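Local coordinates for PspGI restriction endonuclease (Pyrococcus sp. GI-H, PDB 3BM3), which probably cuts double-stranded DNA at specific sites as a type II restriction endonuclease, and is captured here in complex with substrate DNA, at residues 176-180 / 181-185; 216-219 / 220-223; 236-239 / 240-244; 244-247 / 248-252; 252-255 / 256-260. The protein carries 2 engineered substitutions. All blocks are in the same frame, centred on the assembly; numbering follows the deposited sequence. Where two conformers were deposited one is given.

Contact 1 (176-180 / 181-185)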
# COMPACT_ATOMS: atom_id res chain seq x y z
N ILE C 176 -9.23 -5.46 11.69
CA ILE C 176 -10.53 -5.90 11.21
C ILE C 176 -10.85 -7.31 11.72
O ILE C 176 -11.94 -7.57 12.21
CB ILE C 176 -10.59 -5.84 9.69
CG1 ILE C 176 -10.48 -4.37 9.26
CG2 ILE C 176 -11.90 -6.43 9.16
CD1 ILE C 176 -10.11 -4.25 7.75
N LEU C 177 -9.85 -8.19 11.66
CA LEU C 177 -10.00 -9.58 12.10
C LEU C 177 -10.14 -9.69 13.61
O LEU C 177 -10.99 -10.43 14.10
CB LEU C 177 -8.81 -10.37 11.61
CG LEU C 177 -8.87 -10.64 10.10
CD1 LEU C 177 -7.54 -11.19 9.62
CD2 LEU C 177 -10.06 -11.57 9.75
N ARG C 178 -9.35 -8.92 14.34
CA ARG C 178 -9.44 -8.91 15.80
C ARG C 178 -10.76 -8.36 16.28
O ARG C 178 -11.34 -8.85 17.28
CB ARG C 178 -8.28 -8.15 16.41
CG ARG C 178 -7.05 -8.94 16.32
CD ARG C 178 -5.88 -8.31 16.99
NE ARG C 178 -4.71 -9.07 16.55
CZ ARG C 178 -4.32 -10.24 17.06
NH1 ARG C 178 -4.95 -10.80 18.09
NH2 ARG C 178 -3.26 -10.85 16.55
N ASN C 179 -11.25 -7.35 15.58
CA ASN C 179 -12.54 -6.80 15.90
C ASN C 179 -13.59 -7.88 15.78
O ASN C 179 -14.43 -8.04 16.68
CB ASN C 179 -12.84 -5.63 14.97
CG ASN C 179 -14.05 -4.86 15.37
OD1 ASN C 179 -14.56 -5.02 16.47
ND2 ASN C 179 -14.52 -3.98 14.48
N LYS C 180 -13.53 -8.67 14.72
CA LYS C 180 -14.55 -9.67 14.46
C LYS C 180 -14.38 -10.93 15.31
O LYS C 180 -15.36 -11.47 15.85
CB LYS C 180 -14.60 -10.03 12.98
CG LYS C 180 -15.58 -11.17 12.75
CD LYS C 180 -15.99 -11.34 11.35
CE LYS C 180 -17.15 -12.32 11.26
NZ LYS C 180 -18.36 -11.76 11.92
N PHE C 181 -13.14 -11.38 15.42
CA PHE C 181 -12.84 -12.71 15.98
C PHE C 181 -12.20 -12.70 17.35
O PHE C 181 -12.03 -13.77 17.96
CB PHE C 181 -11.98 -13.52 15.01
CG PHE C 181 -12.66 -13.81 13.72
CD1 PHE C 181 -13.61 -14.82 13.63
CD2 PHE C 181 -12.39 -13.05 12.59
CE1 PHE C 181 -14.24 -15.09 12.43
CE2 PHE C 181 -13.04 -13.31 11.40
CZ PHE C 181 -13.99 -14.32 11.33
N GLY C 182 -11.84 -11.52 17.84
CA GLY C 182 -11.17 -11.38 19.12
C GLY C 182 -9.68 -11.45 19.05
O GLY C 182 -9.08 -11.71 18.01
N ASP C 183 -9.08 -11.22 20.20
CA ASP C 183 -7.65 -11.06 20.26
C ASP C 183 -6.89 -12.36 20.31
O ASP C 183 -5.68 -12.32 20.40
CB ASP C 183 -7.28 -10.20 21.48
CG ASP C 183 -7.53 -8.73 21.25
OD1 ASP C 183 -7.65 -8.27 20.09
OD2 ASP C 183 -7.59 -8.02 22.27
N GLU C 184 -7.58 -13.50 20.23
CA GLU C 184 -6.93 -14.81 20.27
C GLU C 184 -6.51 -15.33 18.88
O GLU C 184 -5.96 -16.43 18.75
CB GLU C 184 -7.84 -15.83 20.99
CG GLU C 184 -8.79 -16.66 20.10
CD GLU C 184 -10.02 -15.93 19.58
OE1 GLU C 184 -10.16 -14.69 19.74
OE2 GLU C 184 -10.88 -16.65 19.00
N ILE C 185 -6.76 -14.54 17.85
CA ILE C 185 -6.24 -14.91 16.55
C ILE C 185 -4.71 -14.87 16.58
O ILE C 185 -4.10 -14.24 17.46
CB ILE C 185 -6.78 -14.04 15.42
CG1 ILE C 185 -6.21 -12.61 15.47
CG2 ILE C 185 -8.29 -14.04 15.42
CD1 ILE C 185 -6.58 -11.81 14.21
O HOH W 1 -2.97 -12.69 19.41

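Contact 2 (216-219 / 220-223)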
# COMPACT_ATOMS: atom_id res chain seq x y z
N ASP C 216 16.05 -13.17 5.99
CA ASP C 216 17.11 -13.54 6.93
C ASP C 216 18.20 -12.51 7.00
O ASP C 216 18.70 -12.22 8.09
CB ASP C 216 17.68 -14.91 6.62
CG ASP C 216 16.73 -16.05 6.92
OD1 ASP C 216 15.53 -15.82 7.13
OD2 ASP C 216 17.22 -17.20 6.93
N GLY C 217 18.57 -11.96 5.83
CA GLY C 217 19.64 -10.97 5.70
C GLY C 217 19.45 -9.69 6.48
O GLY C 217 20.40 -8.95 6.72
N ARG C 218 18.21 -9.41 6.87
CA ARG C 218 17.90 -8.19 7.62
C ARG C 218 17.76 -8.42 9.11
O ARG C 218 17.79 -7.50 9.89
CB ARG C 218 16.62 -7.59 7.01
CG ARG C 218 16.10 -6.33 7.67
CD ARG C 218 17.13 -5.27 7.89
NE ARG C 218 16.45 -4.07 8.37
CZ ARG C 218 16.99 -3.16 9.17
NH1 ARG C 218 18.25 -3.27 9.60
NH2 ARG C 218 16.27 -2.13 9.54
N TYR C 219 17.63 -9.67 9.52
CA TYR C 219 17.34 -9.99 10.90
C TYR C 219 18.39 -9.40 11.83
O TYR C 219 18.07 -8.67 12.75
CB TYR C 219 17.22 -11.49 11.10
CG TYR C 219 16.93 -11.85 12.52
CD1 TYR C 219 15.64 -11.78 13.03
CD2 TYR C 219 17.95 -12.19 13.38
CE1 TYR C 219 15.38 -12.06 14.35
CE2 TYR C 219 17.69 -12.51 14.70
CZ TYR C 219 16.40 -12.42 15.18
OH TYR C 219 16.18 -12.73 16.50
N ASP C 220 19.64 -9.73 11.58
CA ASP C 220 20.69 -9.29 12.51
C ASP C 220 20.77 -7.77 12.67
O ASP C 220 20.87 -7.26 13.79
CB ASP C 220 22.05 -9.84 12.10
CG ASP C 220 22.22 -11.30 12.46
OD1 ASP C 220 21.34 -11.85 13.13
OD2 ASP C 220 23.27 -11.87 12.09
N SER C 221 20.74 -7.04 11.57
CA SER C 221 20.88 -5.59 11.64
C SER C 221 19.64 -4.98 12.29
O SER C 221 19.73 -4.01 13.01
CB SER C 221 21.13 -4.98 10.25
OG SER C 221 20.11 -5.32 9.32
N LEU C 222 18.47 -5.58 12.04
CA LEU C 222 17.25 -5.08 12.64
C LEU C 222 17.30 -5.25 14.14
O LEU C 222 17.00 -4.31 14.88
CB LEU C 222 16.02 -5.77 12.04
CG LEU C 222 14.73 -5.47 12.79
CD1 LEU C 222 14.44 -3.96 12.81
CD2 LEU C 222 13.58 -6.28 12.23
N ILE C 223 17.71 -6.43 14.59
CA ILE C 223 17.84 -6.69 16.01
C ILE C 223 18.89 -5.75 16.63
O ILE C 223 18.69 -5.22 17.73
CB ILE C 223 18.16 -8.17 16.28
CG1 ILE C 223 17.01 -9.09 15.82
CG2 ILE C 223 18.48 -8.41 17.77
CD1 ILE C 223 15.65 -8.75 16.35
O HOH W 2 20.84 -11.25 9.39
O HOH W 3 21.46 -8.14 9.04
O HOH W 4 21.01 -5.86 6.85

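Contact 3 (236-239 / 240-244)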
# COMPACT_ATOMS: atom_id res chain seq x y z
N GLU C 236 13.25 -4.21 25.02
CA GLU C 236 13.64 -4.85 23.76
C GLU C 236 13.24 -6.32 23.70
O GLU C 236 12.83 -6.82 22.64
CB GLU C 236 15.16 -4.72 23.52
CG GLU C 236 16.03 -5.41 24.57
CD GLU C 236 17.50 -4.98 24.53
OE1 GLU C 236 17.79 -3.78 24.75
OE2 GLU C 236 18.36 -5.86 24.32
N ASP C 237 13.34 -7.02 24.83
CA ASP C 237 13.09 -8.46 24.86
C ASP C 237 11.68 -8.82 24.40
O ASP C 237 11.50 -9.80 23.66
CB ASP C 237 13.34 -9.04 26.25
CG ASP C 237 14.79 -9.39 26.47
OD1 ASP C 237 15.34 -10.13 25.63
OD2 ASP C 237 15.39 -8.95 27.49
N LYS C 238 10.72 -8.01 24.81
CA LYS C 238 9.33 -8.17 24.43
C LYS C 238 9.18 -8.25 22.91
O LYS C 238 8.39 -9.04 22.39
CB LYS C 238 8.51 -7.02 25.05
CG LYS C 238 7.24 -6.61 24.32
CD LYS C 238 6.40 -5.64 25.16
CE LYS C 238 7.16 -4.36 25.50
NZ LYS C 238 6.32 -3.23 26.04
N TYR C 239 9.96 -7.45 22.20
CA TYR C 239 9.86 -7.37 20.77
C TYR C 239 10.74 -8.37 20.06
O TYR C 239 10.32 -9.01 19.09
CB TYR C 239 10.25 -5.97 20.33
CG TYR C 239 9.30 -4.97 20.86
CD1 TYR C 239 8.04 -4.80 20.28
CD2 TYR C 239 9.63 -4.19 21.96
CE1 TYR C 239 7.15 -3.92 20.78
CE2 TYR C 239 8.74 -3.26 22.45
CZ TYR C 239 7.50 -3.13 21.85
OH TYR C 239 6.63 -2.19 22.34
N ILE C 240 11.97 -8.49 20.55
CA ILE C 240 12.97 -9.35 19.92
C ILE C 240 12.45 -10.78 19.83
O ILE C 240 12.68 -11.46 18.81
CB ILE C 240 14.33 -9.25 20.63
CG1 ILE C 240 14.95 -7.86 20.36
CG2 ILE C 240 15.29 -10.30 20.10
CD1 ILE C 240 16.33 -7.67 21.09
N GLN C 241 11.70 -11.23 20.83
CA GLN C 241 11.17 -12.58 20.84
C GLN C 241 10.14 -12.85 19.74
O GLN C 241 9.98 -13.99 19.33
CB GLN C 241 10.55 -12.91 22.18
CG GLN C 241 11.59 -12.98 23.30
CD GLN C 241 10.99 -12.80 24.71
OE1 GLN C 241 11.73 -12.75 25.70
NE2 GLN C 241 9.65 -12.66 24.79
N LYS C 242 9.47 -11.79 19.31
CA LYS C 242 8.40 -11.86 18.33
C LYS C 242 8.90 -11.51 16.93
O LYS C 242 8.11 -11.53 16.00
CB LYS C 242 7.28 -10.92 18.74
CG LYS C 242 6.58 -11.38 20.04
CD LYS C 242 5.71 -10.28 20.72
CE LYS C 242 5.27 -10.72 22.14
NZ LYS C 242 6.31 -10.66 23.25
N ILE C 243 10.17 -11.18 16.77
CA ILE C 243 10.73 -10.87 15.46
C ILE C 243 11.59 -12.06 15.10
O ILE C 243 12.39 -12.47 15.89
CB ILE C 243 11.59 -9.58 15.49
CG1 ILE C 243 10.71 -8.38 15.82
CG2 ILE C 243 12.33 -9.38 14.20
CD1 ILE C 243 11.54 -7.13 16.26
N ARG C 244 11.40 -12.59 13.90
CA ARG C 244 12.00 -13.85 13.53
C ARG C 244 12.54 -13.76 12.12
O ARG C 244 12.07 -12.97 11.31
CB ARG C 244 10.96 -14.98 13.56
CG ARG C 244 10.16 -15.15 14.82
CD ARG C 244 10.95 -15.82 15.84
NE ARG C 244 11.00 -17.27 15.57
CZ ARG C 244 11.94 -18.07 16.05
NH1 ARG C 244 12.94 -17.57 16.76
NH2 ARG C 244 11.91 -19.35 15.78

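Contact 4 (244-247 / 248-252)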
# COMPACT_ATOMS: atom_id res chain seq x y z
N ARG C 244 11.40 -12.59 13.90
CA ARG C 244 12.00 -13.85 13.53
C ARG C 244 12.54 -13.76 12.12
O ARG C 244 12.07 -12.97 11.31
CB ARG C 244 10.96 -14.98 13.56
CG ARG C 244 10.16 -15.15 14.82
CD ARG C 244 10.95 -15.82 15.84
NE ARG C 244 11.00 -17.27 15.57
CZ ARG C 244 11.94 -18.07 16.05
NH1 ARG C 244 12.94 -17.57 16.76
NH2 ARG C 244 11.91 -19.35 15.78
N ARG C 245 13.51 -14.60 11.83
CA ARG C 245 13.95 -14.76 10.46
C ARG C 245 12.88 -15.48 9.67
O ARG C 245 12.22 -16.40 10.16
CB ARG C 245 15.24 -15.59 10.44
CG ARG C 245 16.40 -14.95 11.07
CD ARG C 245 17.57 -15.92 11.02
NE ARG C 245 18.84 -15.30 11.41
CZ ARG C 245 19.29 -15.19 12.66
NH1 ARG C 245 18.57 -15.66 13.68
NH2 ARG C 245 20.47 -14.62 12.90
N PHE C 246 12.76 -15.12 8.40
CA PHE C 246 11.91 -15.83 7.47
C PHE C 246 12.10 -17.34 7.56
O PHE C 246 11.16 -18.11 7.58
CB PHE C 246 12.22 -15.36 6.06
CG PHE C 246 11.49 -16.12 5.00
CD1 PHE C 246 10.21 -15.76 4.64
CD2 PHE C 246 12.06 -17.21 4.38
CE1 PHE C 246 9.54 -16.44 3.65
CE2 PHE C 246 11.38 -17.91 3.39
CZ PHE C 246 10.12 -17.51 3.04
N SER C 247 13.34 -17.78 7.64
CA SER C 247 13.59 -19.19 7.65
C SER C 247 12.92 -19.90 8.80
O SER C 247 12.69 -21.12 8.73
CB SER C 247 15.09 -19.45 7.67
OG SER C 247 15.60 -19.16 6.40
N ASP C 248 12.67 -19.17 9.88
CA ASP C 248 12.13 -19.76 11.09
C ASP C 248 10.65 -20.04 11.00
O ASP C 248 10.10 -20.77 11.84
CB ASP C 248 12.28 -18.80 12.27
CG ASP C 248 13.69 -18.58 12.69
OD1 ASP C 248 14.57 -19.27 12.21
OD2 ASP C 248 13.90 -17.67 13.51
N ILE C 249 9.97 -19.46 10.01
CA ILE C 249 8.53 -19.51 10.06
C ILE C 249 8.02 -20.95 9.90
O ILE C 249 7.00 -21.31 10.42
CB ILE C 249 7.87 -18.57 9.04
CG1 ILE C 249 6.39 -18.39 9.38
CG2 ILE C 249 8.11 -19.07 7.59
CD1 ILE C 249 5.70 -17.27 8.61
N PHE C 250 8.75 -21.77 9.18
CA PHE C 250 8.28 -23.11 8.86
C PHE C 250 8.24 -24.00 10.09
O PHE C 250 7.19 -24.60 10.39
CB PHE C 250 9.11 -23.65 7.72
CG PHE C 250 9.02 -22.75 6.53
CD1 PHE C 250 7.86 -22.72 5.79
CD2 PHE C 250 10.00 -21.81 6.27
CE1 PHE C 250 7.73 -21.84 4.76
CE2 PHE C 250 9.87 -20.93 5.24
CZ PHE C 250 8.74 -20.93 4.48
N ASP C 251 9.31 -24.01 10.84
CA ASP C 251 9.32 -24.74 12.09
C ASP C 251 8.37 -24.09 13.10
O ASP C 251 7.71 -24.77 13.86
CB ASP C 251 10.73 -24.83 12.64
CG ASP C 251 10.80 -25.67 13.89
OD1 ASP C 251 10.34 -26.81 13.80
OD2 ASP C 251 11.23 -25.14 14.95
N ASP C 252 8.26 -22.76 13.08
CA ASP C 252 7.33 -22.06 13.98
C ASP C 252 5.90 -22.53 13.72
O ASP C 252 5.11 -22.73 14.64
CB ASP C 252 7.43 -20.56 13.78
CG ASP C 252 8.68 -19.94 14.37
OD1 ASP C 252 9.49 -20.65 15.00
OD2 ASP C 252 8.82 -18.70 14.23
O HOH W 5 15.29 -15.76 14.22
O HOH W 6 11.93 -23.18 10.15

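Contact 5 (252-255 / 256-260)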
# COMPACT_ATOMS: atom_id res chain seq x y z
N ASP C 252 8.26 -22.76 13.08
CA ASP C 252 7.33 -22.06 13.98
C ASP C 252 5.90 -22.53 13.72
O ASP C 252 5.11 -22.73 14.64
CB ASP C 252 7.43 -20.56 13.78
CG ASP C 252 8.68 -19.94 14.37
OD1 ASP C 252 9.49 -20.65 15.00
OD2 ASP C 252 8.82 -18.70 14.23
N ILE C 253 5.56 -22.70 12.45
CA ILE C 253 4.23 -23.17 12.10
C ILE C 253 4.06 -24.60 12.60
O ILE C 253 3.06 -24.96 13.22
CB ILE C 253 4.01 -23.15 10.59
CG1 ILE C 253 3.91 -21.71 10.09
CG2 ILE C 253 2.73 -23.89 10.23
CD1 ILE C 253 4.14 -21.61 8.56
N ILE C 254 5.07 -25.42 12.33
CA ILE C 254 5.06 -26.83 12.78
C ILE C 254 4.84 -26.88 14.30
O ILE C 254 4.02 -27.65 14.80
CB ILE C 254 6.37 -27.55 12.41
CG1 ILE C 254 6.37 -27.87 10.90
CG2 ILE C 254 6.51 -28.85 13.21
CD1 ILE C 254 7.72 -28.18 10.32
N GLN C 255 5.57 -26.06 15.04
CA GLN C 255 5.46 -26.09 16.51
C GLN C 255 4.12 -25.56 16.98
O GLN C 255 3.53 -26.05 17.95
CB GLN C 255 6.57 -25.27 17.14
CG GLN C 255 7.98 -25.77 16.80
CD GLN C 255 8.22 -27.19 17.26
OE1 GLN C 255 7.75 -27.59 18.31
NE2 GLN C 255 8.99 -27.95 16.49
N PHE C 256 3.63 -24.53 16.30
CA PHE C 256 2.31 -24.04 16.58
C PHE C 256 1.28 -25.13 16.37
O PHE C 256 0.45 -25.36 17.22
CB PHE C 256 1.99 -22.85 15.68
CG PHE C 256 0.59 -22.38 15.83
CD1 PHE C 256 0.28 -21.36 16.73
CD2 PHE C 256 -0.42 -22.95 15.07
CE1 PHE C 256 -1.04 -20.94 16.86
CE2 PHE C 256 -1.71 -22.56 15.21
CZ PHE C 256 -2.04 -21.55 16.11
N LEU C 257 1.33 -25.82 15.23
CA LEU C 257 0.30 -26.82 14.91
C LEU C 257 0.40 -28.01 15.86
O LEU C 257 -0.62 -28.55 16.26
CB LEU C 257 0.43 -27.29 13.46
CG LEU C 257 0.07 -26.22 12.42
CD1 LEU C 257 0.42 -26.73 11.04
CD2 LEU C 257 -1.41 -25.80 12.51
N ASN C 258 1.63 -28.38 16.23
CA ASN C 258 1.87 -29.45 17.22
C ASN C 258 1.26 -29.13 18.59
O ASN C 258 0.90 -30.04 19.35
CB ASN C 258 3.38 -29.70 17.40
CG ASN C 258 4.02 -30.39 16.19
OD1 ASN C 258 3.33 -30.92 15.32
ND2 ASN C 258 5.35 -30.40 16.14
N LYS C 259 1.21 -27.84 18.93
CA LYS C 259 0.65 -27.38 20.20
C LYS C 259 -0.87 -27.25 20.14
O LYS C 259 -1.55 -27.44 21.14
CB LYS C 259 1.28 -26.06 20.64
CG LYS C 259 2.67 -26.20 21.29
CD LYS C 259 3.23 -24.86 21.79
CE LYS C 259 2.30 -24.16 22.80
NZ LYS C 259 2.95 -23.03 23.55
N HIS C 260 -1.39 -26.94 18.95
CA HIS C 260 -2.82 -26.62 18.81
C HIS C 260 -3.65 -27.78 18.27
O HIS C 260 -4.80 -27.58 17.84
CB HIS C 260 -2.98 -25.35 17.98
CG HIS C 260 -2.48 -24.12 18.68
ND1 HIS C 260 -3.33 -23.17 19.19
CD2 HIS C 260 -1.23 -23.72 18.98
CE1 HIS C 260 -2.62 -22.21 19.77
NE2 HIS C 260 -1.34 -22.53 19.66

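Contact 1 (176-180 / 181-185)
Leu177, Arg178 and Lys180 meet Phe181, Gly182 and Ile185 in a local contact at the C-terminal end of helix 167-181, where the chain turns toward strand 186-191. Two backbone bonds finish the helix. Phe181 N donates to Leu177 O at 2.7 Å, and Gly182 N donates to Arg178 O at 2.8 Å, the second donor standing above the carbonyl plane. Gly182 then leaves the helix with positive phi, where a CB would press on the carbonyl O of Phe181. A type I turn from Gly182 to Ile185 brings the chain back beside the helix. Ile185 CG1 lies over one face of the Arg178 guanidinium, 3.4 Å from CZ. It gets there with CG1 between the backbone N and the carbonyl carbon (chi1 71°). The same branch carries Ile185 CD1 to 3.7 Å from Leu177 CB. Arg178 runs extended from CG to NE, and its NH2 is held further on by Asp210 in a salt bridge and by the carbonyl of Gly208. On the other flank Lys180 CG sits over the Phe181 ring, 3.7 Å from its centroid, in a CH-pi contact, while Lys180 NZ bonds to the carbonyl of Ile127. Leu177 CD2 touches Phe181 CE2 at 3.8 Å. The arrangement is a glycine-terminated helix end within a beta-alpha-beta crossover, joining parallel strands 155-160 and 186-191 of the central sheet.

Contact 2 (216-219 / 220-223)
Tyr219 and Ile223 cross obliquely, an i to i+4 pair in the N-terminal turns of helix 216-227, which packs on strands 211-214 and 243-245 of the central mixed sheet. Ile223 CG1 stands over the face of the Tyr219 ring, 3.6 Å from its centroid and 19° off the normal, in a CH-pi contact displaced toward the hydroxyl end. Tyr219 CG lies opposite the backbone N (chi1 180°), which carries the ring forward along the helix to this partner. Asp220 comes to the ring differently, at its edge, with OD1 3.4 Å from Tyr219 CD2. That carboxylate is turned well away from the ring plane, and its OD1 is paired with Arg245 in a salt bridge. Arg218 takes another side of the helix. Its chain bends at chi2 (49°) and carries the guanidinium forward along the helix, beside Ser221 and Leu222. Arg218 NH1 donates to Ser221 OG at 2.8 Å. The bond is fairly straight, and the oxygen lies almost in the guanidinium plane. Leu222 approaches the same group from above, with CA 3.7 Å over the guanidinium plane of Arg218. Arg218 NH2 reaches to a salt bridge with Glu225 and a bond to the carbonyl of Phe196. The backbone bonds run Leu222 N to Arg218 O and Ile223 N to Tyr219 O. In the first turn Tyr219 N bonds to Asp216 O, and water bridges the next donors. Water 2 links Asp216 O to Asp220 N, and water 3 donates to Gly217 O at 2.7 Å while accepting from Ser221 N at 2.9 Å.

Contact 3 (236-239 / 240-244)
Tyr239, which meets Lys242 and Ile243 through its carbonyl O, supplies the ring of this contact. The setting is the C-terminal end of the short helix 236-240, joined by a type I turn from Ile240 to Ile243 to strand 243-245, outermost in the mixed sheet of this chain. Lys238 CG lies 4.0 Å above the Tyr239 ring plane, over its centre. The ring of Phe234 also meets it, the two planes about 20° apart. The hydroxyl bonds to Asp206, and Tyr128 of the second subunit packs on the same side chain. The extended Gln241 side chain runs back past the helix end, its CD 3.2 Å from Asp237 O. Backbone bonds hold the last turn. Ile240 N donates to Glu236 O at 2.8 Å, and Glu236 O also accepts from Tyr239 N. Gln241 N reaches Asp237 O at 3.2 Å. The bond from Lys242 N to Tyr239 O, at 2.9 Å, is more bent, with the donor above the carbonyl plane, as the chain leaves the helix. Ile243 CD1 then passes 3.6 Å from Tyr239 O, and its side chain goes on to helices 198-206 and 216-227. Lys242 curls the other way. A bend at its last torsion (chi4 76°) turns the ammonium back to the helix end, where Lys242 NZ donates to a lone pair of Lys238 O at 2.8 Å, in the carbonyl plane.

Contact 4 (244-247 / 248-252)
Asp248 and Arg244 meet where strand 243-245 turns into helix 249-259. Asp248 OD2 sits over the centre of the Arg244 guanidinium, 3.2 Å from CZ. Its salt bridge to Arg244 NH1 spans 3.4 Å and works through charge, since no N-H points at the oxygen. At the guanidinium edge Asp252 is gripped side-on. Arg244 NE donates to Asp252 OD2 at 2.9 Å, and Arg244 NH2 donates to Asp252 OD1, also at 2.9 Å. Both oxygens use their syn lone pairs, and the two flat groups are nearly coplanar. Bends at chi2 and chi3, each -78°, fold the arginine back from the strand to reach both acids. A methionine at Arg244 would probably take away the charge shared by the two acids and leave Asp252 OD1 without its arginine partner. Phe246 carries the apolar side. The edge of Phe250 points toward its face in an offset edge-to-face pair, centroids 5.6 Å apart and planes at 78°. Between the two sides, Asp248 N bonds to Arg245 O at 2.8 Å and Ile249 N to Phe246 O at 3.0 Å, which sets the tight turn into the helix. Asp252 OD2 is also held by Arg211 and Tyr213. With two arginines near Asp252, its carboxylate is likely to stay ionised, and the network ties strand 243-245 to the first turn of the last helix.

Contact 5 (252-255 / 256-260)
Ile253 and Leu257 lie side by side on helix 249-259, pointing the same way, with Ile253 CG2 3.7 Å from Leu257 CD1. Beneath them the backbone pairs its donors and acceptors in regular helical order. Phe256 N donates to Asp252 O at 2.9 Å. Leu257 N gives Ile253 O a bond of 2.8 Å, and Asn258 N gives Ile254 O one of 2.9 Å. Lys259 N reaches Gln255 O at 3.1 Å, on a more bent path, as the helix nears its end. His260 N carries the pattern one step further, donating to Phe256 O at 3.0 Å. His260 CD2 lies over the centre of one face of the Phe256 ring, 3.4 Å above its plane. Side-chain polar groups find partners along the helix and beyond it. The Asp252 carboxylate is satisfied outside this contact, by Tyr213 among others. Gln255 NE2 turns back to Asp251 OD1, helped by a bend at chi2 (-60°). Asn258 lies alongside Ile254, its ND2 3.5 Å from Ile254 CG2. That amide nitrogen is also near Ile254 O, but the angle is too poor for a bond. Replacing Leu257 by a serine would probably open a gap beside Ile253 CG2 and take away the apolar contact with Ile141. Ile253 and Phe256 face strands 155-160 and 186-191, and Ile254 reaches Phe115 of helix 85-115. Gln255, Asn258 and Lys259 occupy the exposed side. This is the division of an amphipathic helix packed on the central sheet, here the last one modelled in the chain.

Contacts 2, 3 and 4 meet around strand 243-245. Tyr219 CE1 of contact 2 rests 3.4 Å from Ile243 O of contact 3. Contact 2 reaches contact 4 through Asp216 OD2, 2.6 Å from Ser247 OG, probably hydrogen-bonded. Arg244 is shared by contacts 3 and 4, and Asp252 by contacts 4 and 5, so 236-260 forms one run from helix through strand to helix. Contact 1 stands apart. Its nearest atoms are about 7 Å from contact 5 and about 18 Å from contact 2. Contacts 1 and 2 nevertheless come closest to the bound DNA, each about 8 Å at the nearest atom, against about 16 Å for contact 5.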